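Small nuclear ribonucleoprotein homolog (Pyrobaculum aerophilum, PDB 1M5Q) assembles into a 14-mer of Sm-like subunits built on a toroidal beta-sheet and, like other members of the Sm family, probably binds RNA. Local coordinates at the interface of chains A and B and the interface of chains A and C. Residues are numbered along the deposited sequence; one frame, centred on the assembly and turned at random. Chains: chain A/B/C, small nuclear ribonucleoprotein homolog.

Contact 1: the interface of chains A and B. Residues chain A 48-51; chain B 14, 63-65.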
# COMPACT_ATOMS: atom_id res chain seq x y z
N LYS A 48 8.64 -18.23 -33.21
CA LYS A 48 7.18 -18.31 -33.07
C LYS A 48 6.68 -19.02 -31.82
O LYS A 48 7.19 -20.06 -31.43
CB LYS A 48 6.58 -18.99 -34.30
CG LYS A 48 6.63 -18.10 -35.50
CD LYS A 48 5.85 -18.62 -36.69
CE LYS A 48 5.60 -17.49 -37.70
NZ LYS A 48 6.78 -16.55 -37.78
N PHE A 49 5.65 -18.45 -31.20
CA PHE A 49 5.09 -19.04 -30.00
C PHE A 49 3.57 -19.09 -30.06
O PHE A 49 2.91 -18.11 -30.47
CB PHE A 49 5.52 -18.25 -28.72
CG PHE A 49 7.01 -18.22 -28.48
CD1 PHE A 49 7.79 -17.21 -29.01
CD2 PHE A 49 7.65 -19.24 -27.79
CE1 PHE A 49 9.19 -17.22 -28.87
CE2 PHE A 49 9.07 -19.26 -27.64
CZ PHE A 49 9.82 -18.25 -28.18
N ASN A 50 3.02 -20.22 -29.64
CA ASN A 50 1.60 -20.42 -29.60
C ASN A 50 1.06 -19.38 -28.57
O ASN A 50 0.01 -18.74 -28.81
CB ASN A 50 1.29 -21.85 -29.12
CG ASN A 50 -0.21 -22.14 -29.09
OD1 ASN A 50 -0.79 -22.33 -28.03
ND2 ASN A 50 -0.84 -22.15 -30.26
N ARG A 51 1.74 -19.26 -27.43
CA ARG A 51 1.35 -18.25 -26.43
C ARG A 51 2.54 -17.56 -25.79
O ARG A 51 3.60 -18.20 -25.56
CB ARG A 51 0.50 -18.86 -25.31
CG ARG A 51 -0.85 -19.33 -25.78
CD ARG A 51 -1.87 -18.23 -25.91
NE ARG A 51 -3.17 -18.83 -26.20
CZ ARG A 51 -3.51 -19.36 -27.38
NH1 ARG A 51 -2.64 -19.37 -28.38
NH2 ARG A 51 -4.72 -19.90 -27.54
N GLN B 14 9.03 -21.73 -21.58
CA GLN B 14 10.26 -20.96 -21.58
C GLN B 14 10.00 -19.70 -20.73
O GLN B 14 8.94 -19.06 -20.87
CB GLN B 14 10.57 -20.54 -23.01
CG GLN B 14 11.78 -19.76 -23.14
CD GLN B 14 12.10 -19.44 -24.57
OE1 GLN B 14 11.53 -18.52 -25.17
NE2 GLN B 14 13.01 -20.21 -25.14
N ASP B 63 6.76 -18.31 -22.30
CA ASP B 63 6.34 -18.73 -23.63
C ASP B 63 6.06 -20.20 -23.80
O ASP B 63 6.74 -21.04 -23.24
CB ASP B 63 7.38 -18.35 -24.66
CG ASP B 63 7.99 -17.00 -24.40
OD1 ASP B 63 7.22 -16.06 -24.07
OD2 ASP B 63 9.25 -16.88 -24.53
N SER B 64 5.03 -20.50 -24.57
CA SER B 64 4.70 -21.89 -24.78
C SER B 64 4.56 -22.11 -26.29
O SER B 64 4.04 -21.25 -27.02
CB SER B 64 3.38 -22.25 -24.10
OG SER B 64 3.01 -23.56 -24.44
N THR B 65 5.07 -23.24 -26.75
CA THR B 65 4.97 -23.55 -28.16
C THR B 65 3.98 -24.67 -28.34
O THR B 65 3.85 -25.21 -29.45
CB THR B 65 6.35 -24.02 -28.77
OG1 THR B 65 6.86 -25.09 -27.99
CG2 THR B 65 7.36 -22.89 -28.76
O HOH W 1 0.18 -22.68 -24.90

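Contact 2: the interface of chains A and B. Residues chain A 51-53; chain B 1, 4-5, 8, 62.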
# COMPACT_ATOMS: atom_id res chain seq x y z
N ARG A 51 1.74 -19.26 -27.43
CA ARG A 51 1.35 -18.25 -26.43
C ARG A 51 2.54 -17.56 -25.79
O ARG A 51 3.60 -18.20 -25.56
CB ARG A 51 0.50 -18.86 -25.31
CG ARG A 51 -0.85 -19.33 -25.78
CD ARG A 51 -1.87 -18.23 -25.91
NE ARG A 51 -3.17 -18.83 -26.20
CZ ARG A 51 -3.51 -19.36 -27.38
NH1 ARG A 51 -2.64 -19.37 -28.38
NH2 ARG A 51 -4.72 -19.90 -27.54
N VAL A 52 2.38 -16.25 -25.56
CA VAL A 52 3.38 -15.44 -24.89
C VAL A 52 2.64 -14.64 -23.80
O VAL A 52 1.78 -13.80 -24.11
CB VAL A 52 4.09 -14.49 -25.85
CG1 VAL A 52 5.03 -13.57 -25.07
CG2 VAL A 52 4.90 -15.35 -26.92
N PHE A 53 2.97 -14.97 -22.56
CA PHE A 53 2.41 -14.38 -21.33
C PHE A 53 3.38 -13.31 -20.88
O PHE A 53 4.45 -13.62 -20.36
CB PHE A 53 2.29 -15.49 -20.28
CG PHE A 53 1.45 -16.66 -20.73
CD1 PHE A 53 2.04 -17.86 -21.16
CD2 PHE A 53 0.06 -16.56 -20.72
CE1 PHE A 53 1.26 -18.94 -21.58
CE2 PHE A 53 -0.74 -17.64 -21.14
CZ PHE A 53 -0.13 -18.85 -21.58
N PHE B 1 -2.43 -13.72 -15.62
CA PHE B 1 -2.66 -14.99 -16.34
C PHE B 1 -2.36 -16.18 -15.45
O PHE B 1 -1.93 -17.24 -15.90
CB PHE B 1 -1.86 -15.03 -17.66
CG PHE B 1 -0.52 -14.37 -17.59
CD1 PHE B 1 0.47 -14.89 -16.76
CD2 PHE B 1 -0.26 -13.22 -18.33
CE1 PHE B 1 1.73 -14.28 -16.67
CE2 PHE B 1 1.03 -12.57 -18.24
CZ PHE B 1 2.00 -13.12 -17.41
N GLU B 4 -4.34 -19.16 -16.71
CA GLU B 4 -3.82 -19.76 -17.92
C GLU B 4 -2.57 -20.58 -17.62
O GLU B 4 -2.42 -21.70 -18.17
CB GLU B 4 -3.47 -18.72 -18.98
CG GLU B 4 -4.68 -18.17 -19.68
CD GLU B 4 -5.29 -16.92 -19.01
OE1 GLU B 4 -5.21 -16.73 -17.76
OE2 GLU B 4 -5.86 -16.11 -19.78
N LEU B 5 -1.68 -20.05 -16.78
CA LEU B 5 -0.45 -20.75 -16.45
C LEU B 5 -0.72 -22.02 -15.71
O LEU B 5 -0.02 -23.03 -15.89
CB LEU B 5 0.52 -19.88 -15.63
CG LEU B 5 1.23 -18.80 -16.45
CD1 LEU B 5 2.29 -18.04 -15.56
CD2 LEU B 5 1.87 -19.44 -17.65
N LEU B 8 -0.99 -24.95 -17.73
CA LEU B 8 0.30 -25.46 -18.26
C LEU B 8 1.18 -26.20 -17.22
O LEU B 8 2.29 -26.64 -17.52
CB LEU B 8 1.10 -24.32 -18.93
CG LEU B 8 0.39 -23.68 -20.15
CD1 LEU B 8 1.32 -22.63 -20.76
CD2 LEU B 8 0.03 -24.77 -21.18
N ILE B 62 6.67 -15.50 -20.31
CA ILE B 62 6.63 -16.95 -20.27
C ILE B 62 6.06 -17.39 -21.62
O ILE B 62 5.02 -16.88 -22.05
CB ILE B 62 5.75 -17.41 -19.13
CG1 ILE B 62 6.46 -16.95 -17.85
CG2 ILE B 62 5.63 -18.96 -19.09
CD1 ILE B 62 5.62 -16.89 -16.65

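Contact 3: the interface of chains A and C. Residues chain A 72, 88, 90; chain C 7-8.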
# COMPACT_ATOMS: atom_id res chain seq x y z
N ARG A 72 -18.40 1.95 -27.89
CA ARG A 72 -18.51 2.50 -26.54
C ARG A 72 -17.87 3.85 -26.65
O ARG A 72 -18.29 4.79 -25.99
CB ARG A 72 -17.71 1.68 -25.51
CG ARG A 72 -18.22 0.30 -25.36
CD ARG A 72 -17.14 -0.55 -24.75
NE ARG A 72 -17.31 -1.92 -25.16
CZ ARG A 72 -17.00 -2.36 -26.36
NH1 ARG A 72 -16.48 -1.52 -27.26
NH2 ARG A 72 -17.21 -3.63 -26.66
N TYR A 88 -25.37 2.68 -24.48
CA TYR A 88 -24.67 1.67 -25.27
C TYR A 88 -25.33 0.32 -24.97
O TYR A 88 -25.50 -0.05 -23.79
CB TYR A 88 -23.20 1.60 -24.90
CG TYR A 88 -22.47 0.43 -25.59
CD1 TYR A 88 -22.32 0.41 -26.97
CD2 TYR A 88 -21.96 -0.64 -24.85
CE1 TYR A 88 -21.69 -0.68 -27.62
CE2 TYR A 88 -21.32 -1.73 -25.47
CZ TYR A 88 -21.21 -1.73 -26.86
OH TYR A 88 -20.73 -2.80 -27.49
N GLU A 90 -24.68 -3.45 -25.13
CA GLU A 90 -23.68 -4.44 -25.39
C GLU A 90 -24.26 -5.64 -26.10
O GLU A 90 -23.56 -6.29 -26.87
CB GLU A 90 -22.98 -4.91 -24.08
CG GLU A 90 -23.89 -5.68 -23.06
CD GLU A 90 -23.11 -6.00 -21.75
OE1 GLU A 90 -23.72 -6.29 -20.70
OE2 GLU A 90 -21.86 -5.97 -21.77
N ASN C 7 -18.65 -2.04 -20.69
CA ASN C 7 -19.69 -2.51 -21.61
C ASN C 7 -21.07 -2.12 -21.12
O ASN C 7 -22.04 -2.33 -21.84
CB ASN C 7 -19.65 -4.01 -21.82
CG ASN C 7 -18.55 -4.41 -22.78
OD1 ASN C 7 -18.34 -3.76 -23.79
ND2 ASN C 7 -17.86 -5.48 -22.47
N LEU C 8 -21.17 -1.53 -19.93
CA LEU C 8 -22.48 -1.11 -19.42
C LEU C 8 -22.67 0.41 -19.46
O LEU C 8 -23.57 0.93 -18.79
CB LEU C 8 -22.69 -1.64 -17.98
CG LEU C 8 -22.80 -3.16 -17.90
CD1 LEU C 8 -22.76 -3.58 -16.45
CD2 LEU C 8 -24.08 -3.61 -18.57
O HOH W 2 -24.75 -2.03 -22.52

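Contact 4: the interface of chains A and C. Residues chain A 89-91; chain C 8, 11, 68, 106, 122, 126.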
# COMPACT_ATOMS: atom_id res chain seq x y z
N ILE A 89 -25.67 -0.44 -26.01
CA ILE A 89 -26.30 -1.73 -25.75
C ILE A 89 -25.25 -2.79 -26.13
O ILE A 89 -24.95 -2.96 -27.31
CB ILE A 89 -27.58 -1.93 -26.61
CG1 ILE A 89 -28.52 -0.73 -26.40
CG2 ILE A 89 -28.20 -3.26 -26.28
CD1 ILE A 89 -28.91 -0.43 -24.99
N GLU A 90 -24.68 -3.45 -25.13
CA GLU A 90 -23.68 -4.44 -25.39
C GLU A 90 -24.26 -5.64 -26.10
O GLU A 90 -23.56 -6.29 -26.87
CB GLU A 90 -22.98 -4.91 -24.08
CG GLU A 90 -23.89 -5.68 -23.06
CD GLU A 90 -23.11 -6.00 -21.75
OE1 GLU A 90 -23.72 -6.29 -20.70
OE2 GLU A 90 -21.86 -5.97 -21.77
N GLU A 91 -25.54 -5.94 -25.85
CA GLU A 91 -26.12 -7.12 -26.44
C GLU A 91 -26.08 -7.07 -27.97
O GLU A 91 -25.81 -8.11 -28.63
CB GLU A 91 -27.55 -7.32 -25.90
CG GLU A 91 -27.63 -7.52 -24.33
CD GLU A 91 -27.78 -6.21 -23.58
OE1 GLU A 91 -27.19 -5.20 -24.04
OE2 GLU A 91 -28.46 -6.20 -22.53
N LEU C 8 -21.17 -1.53 -19.93
CA LEU C 8 -22.48 -1.11 -19.42
C LEU C 8 -22.67 0.41 -19.46
O LEU C 8 -23.57 0.93 -18.79
CB LEU C 8 -22.69 -1.64 -17.98
CG LEU C 8 -22.80 -3.16 -17.90
CD1 LEU C 8 -22.76 -3.58 -16.45
CD2 LEU C 8 -24.08 -3.61 -18.57
N ARG C 11 -26.09 2.23 -19.10
CA ARG C 11 -27.06 1.35 -18.45
C ARG C 11 -27.19 1.68 -16.96
O ARG C 11 -26.28 2.22 -16.35
CB ARG C 11 -26.66 -0.13 -18.62
CG ARG C 11 -26.35 -0.52 -20.04
CD ARG C 11 -27.56 -0.20 -20.90
NE ARG C 11 -28.10 -1.40 -21.52
CZ ARG C 11 -28.58 -2.39 -20.83
NH1 ARG C 11 -28.58 -2.26 -19.51
NH2 ARG C 11 -29.04 -3.49 -21.41
N ARG C 68 -32.87 -9.95 -17.17
CA ARG C 68 -32.63 -10.35 -18.56
C ARG C 68 -34.03 -10.45 -19.21
O ARG C 68 -35.05 -10.57 -18.50
CB ARG C 68 -31.95 -11.72 -18.63
CG ARG C 68 -30.52 -11.70 -18.18
CD ARG C 68 -29.68 -10.76 -19.07
NE ARG C 68 -28.25 -10.82 -18.78
CZ ARG C 68 -27.34 -10.04 -19.36
NH1 ARG C 68 -27.70 -9.13 -20.27
NH2 ARG C 68 -26.07 -10.19 -19.07
N ILE C 106 -28.55 -12.92 -24.12
CA ILE C 106 -27.41 -12.01 -24.19
C ILE C 106 -27.17 -11.38 -25.55
O ILE C 106 -26.30 -10.56 -25.71
CB ILE C 106 -26.16 -12.78 -23.62
CG1 ILE C 106 -25.90 -12.27 -22.24
CG2 ILE C 106 -24.97 -12.80 -24.54
CD1 ILE C 106 -27.06 -12.54 -21.33
N PHE C 122 -35.14 -7.19 -29.95
CA PHE C 122 -34.39 -7.37 -28.71
C PHE C 122 -34.26 -6.02 -28.01
O PHE C 122 -34.59 -5.88 -26.81
CB PHE C 122 -33.00 -7.97 -29.02
CG PHE C 122 -32.30 -8.56 -27.82
CD1 PHE C 122 -32.35 -9.93 -27.58
CD2 PHE C 122 -31.62 -7.74 -26.93
CE1 PHE C 122 -31.72 -10.48 -26.48
CE2 PHE C 122 -31.00 -8.27 -25.83
CZ PHE C 122 -31.03 -9.64 -25.59
N LEU C 126 -35.30 -4.27 -24.49
CA LEU C 126 -34.43 -3.63 -23.49
C LEU C 126 -34.91 -2.25 -23.09
O LEU C 126 -34.68 -1.81 -21.97
CB LEU C 126 -32.99 -3.51 -23.98
CG LEU C 126 -32.28 -4.86 -24.15
CD1 LEU C 126 -30.94 -4.58 -24.76
CD2 LEU C 126 -32.16 -5.66 -22.79
O HOH W 3 -30.04 -7.82 -21.28

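Contact 1: the interface of chains A and B
A:Phe49 lays its ring against B:Asp63 where two Sm-fold subunits join edge to edge, strand 51-54 of chain A running antiparallel to strand 59-64 of chain B, the strand pairing by which Sm proteins close their rings. CD2 of the phenyl ring lies 3.3 Å from CB of B:Asp63, and the carboxylate oxygen OD2 of that aspartate stands over one ring face, near its margin, with ring and carboxylate planes 47° apart. The far end of the ring reaches B:Gln14, whose amide oxygen OE1 is 3.5 Å from A:Phe49 CZ; the extended glutamine chain crosses the phenylalanine at about a right angle. The methyl CG2 of B:Thr65 lies 3.8 Å from A:Phe49 CD2. Because CG of A:Phe49 is anti to its carbonyl carbon (chi1 -61°), the ring swings over the partner strand. Cut back to an alanine, this position would probably leave the B:Asp63 methylene and the B:Thr65 methyl without their apolar cover. Beside the ring, the main chains register through a reciprocal pair: A:Arg51 N donates to B:Ser64 O at 3.1 Å, and B:Ser64 N donates to A:Arg51 O at 2.9 Å. Farther out, a water links B:Ser64 OG to the amide OD1 of A:Asn50, and A:Arg51 folds back so that guanidinium NH1 donates to A:Asn50 O at 2.8 Å, from above that carbonyl's plane.

Contact 2: the interface of chains A and B
A:Phe53 sets its CB over the centre of the B:Phe1 ring, 3.6 Å from the centroid, a CH-pi contact. The two aromatic rings meet edge to face, planes 59° apart, with CD2 of A:Phe53 directed at CG of B:Phe1. One face of the A:Phe53 ring receives the methyl CD2 of B:Leu5, near its margin and 3.9 Å from A:Phe53 CD1, the two side chains running antiparallel alongside. At the ring's outer end, B:Leu8 arrives from the opposite direction and places CD1 3.8 Å from A:Phe53 CE1, while CB of B:Glu4 touches A:Phe53 CE2 at 3.6 Å. CG of A:Phe53 is anti to the carbonyl carbon (chi1 -58°), which turns the ring out of its strand toward these N-terminal residues. A serine in its place would probably open a gap beside B:Glu4, B:Leu5 and B:Leu8 and take away the edge-to-face partner of B:Phe1. The root of the side chain is fixed by backbone pairing: A:Phe53 N donates to B:Ile62 O at 2.8 Å, and B:Ile62 N returns a bond of 2.9 Å to A:Phe53 O. The ring thus fits between strand 59-64 of chain B and its N-terminal helix 2-6, at the edge where neighbouring Sm folds continue one another's sheet.

Contact 3: the interface of chains A and C
The loop that follows the N-terminal helix of one Sm-like subunit, at C:Asn7 and C:Leu8, meets helix 71-81 and the end of strand 86-89 in the C-terminal region of another. C:Asn7 carries most of the buried surface here, 84 Å². Its amide oxygen OD1 accepts a hydrogen bond from A:Arg72 NE, modelled at 2.5 Å, short for such a pair but well directed, at 166° about the hydrogen. The acceptor lies in the guanidinium plane, whereas the donor is tilted 24° from the plane of the amide carbonyl. NH2 of the same arginine makes a weak second bond to OD1 at 3.1 Å. The A:Arg72 chain runs extended from CG to NE across one face of the A:Tyr88 ring, with CG over its rim, and the phenol OH stands over a face of the guanidinium; this second shell probably helps hold NE toward the asparagine. A:Tyr88 itself meets chain C at its edge, where C:Asn7 O lies in the ring plane, 3.5 Å from CD2. With CG placed between its backbone N and carbonyl carbon (chi1 66°), A:Glu90 carries its otherwise extended chain across C:Asn7 at about a right angle, and OE1 reaches the methyl CD2 of C:Leu8 at 3.4 Å. A water joins the backbones, lying 2.5 Å from A:Tyr88 O, 3.0 Å from A:Glu90 N and 2.8 Å from C:Asn7 O.

Contact 4: the interface of chains A and C
The end of strand 86-89 and the loop after it in chain A, A:Ile89 to A:Glu91, pack against helix 113-127 of chain C and its loop residues C:Arg11, C:Arg68 and C:Ile106. On both sides the contact draws on the Lsm C-terminal region that augments the Sm fold, while C:Arg11 comes from the Sm part. A:Glu91 is the central group, hiding 76 Å² against chain C. Its carboxylate OE2 forms a salt bridge with C:Arg11 NH2 at 3.0 Å; the two side chains reach toward each other with their planes 31° apart, but no N-H of C:Arg11 is aimed at OE2, so the pairing is ionic rather than a hydrogen bond. C:Arg68 adds a longer salt bridge from NH1, 3.8 Å from A:Glu91 OE2, with that oxygen in the guanidinium plane at its edge. A water bridges the same pair, 2.6 Å from A:Glu91 OE2 and 2.9 Å from C:Arg68 NH1. Two arginines around one carboxylate would be expected to favour its ionised form. A bend at chi2 (89°) takes the A:Glu91 carboxylate off an extended course, while CB and CG stay against C:Phe122, CB lying 3.6 Å from CE2 of that ring. C:Leu126 reaches both neighbours through CD1: it is 3.8 Å from the carboxylate carbon CD of A:Glu91 and packs tightly on A:Ile89 CG2 at 3.4 Å. Through its other branch, A:Ile89 places CD1 3.7 Å from C:Arg11 NE.

Contacts 1 and 2 are neighbouring parts of one A-B interface, their C-alpha centres about 8 Å apart, and A:Arg51 belongs to both; each rests on strand 51-54 pairing with strand 59-64. Contacts 3 and 4, also about 8 Å apart, share A:Glu90 and C:Leu8 and use the end of strand 86-89. The two pairs lie about 29 to 37 Å from each other, centre to centre. Chain A therefore joins two partners through separate surfaces, sheet continuation toward B and C-terminal elements toward C. Repeated over fourteen copies, such a division would suit ring closure by the first and ring-to-ring association by the second.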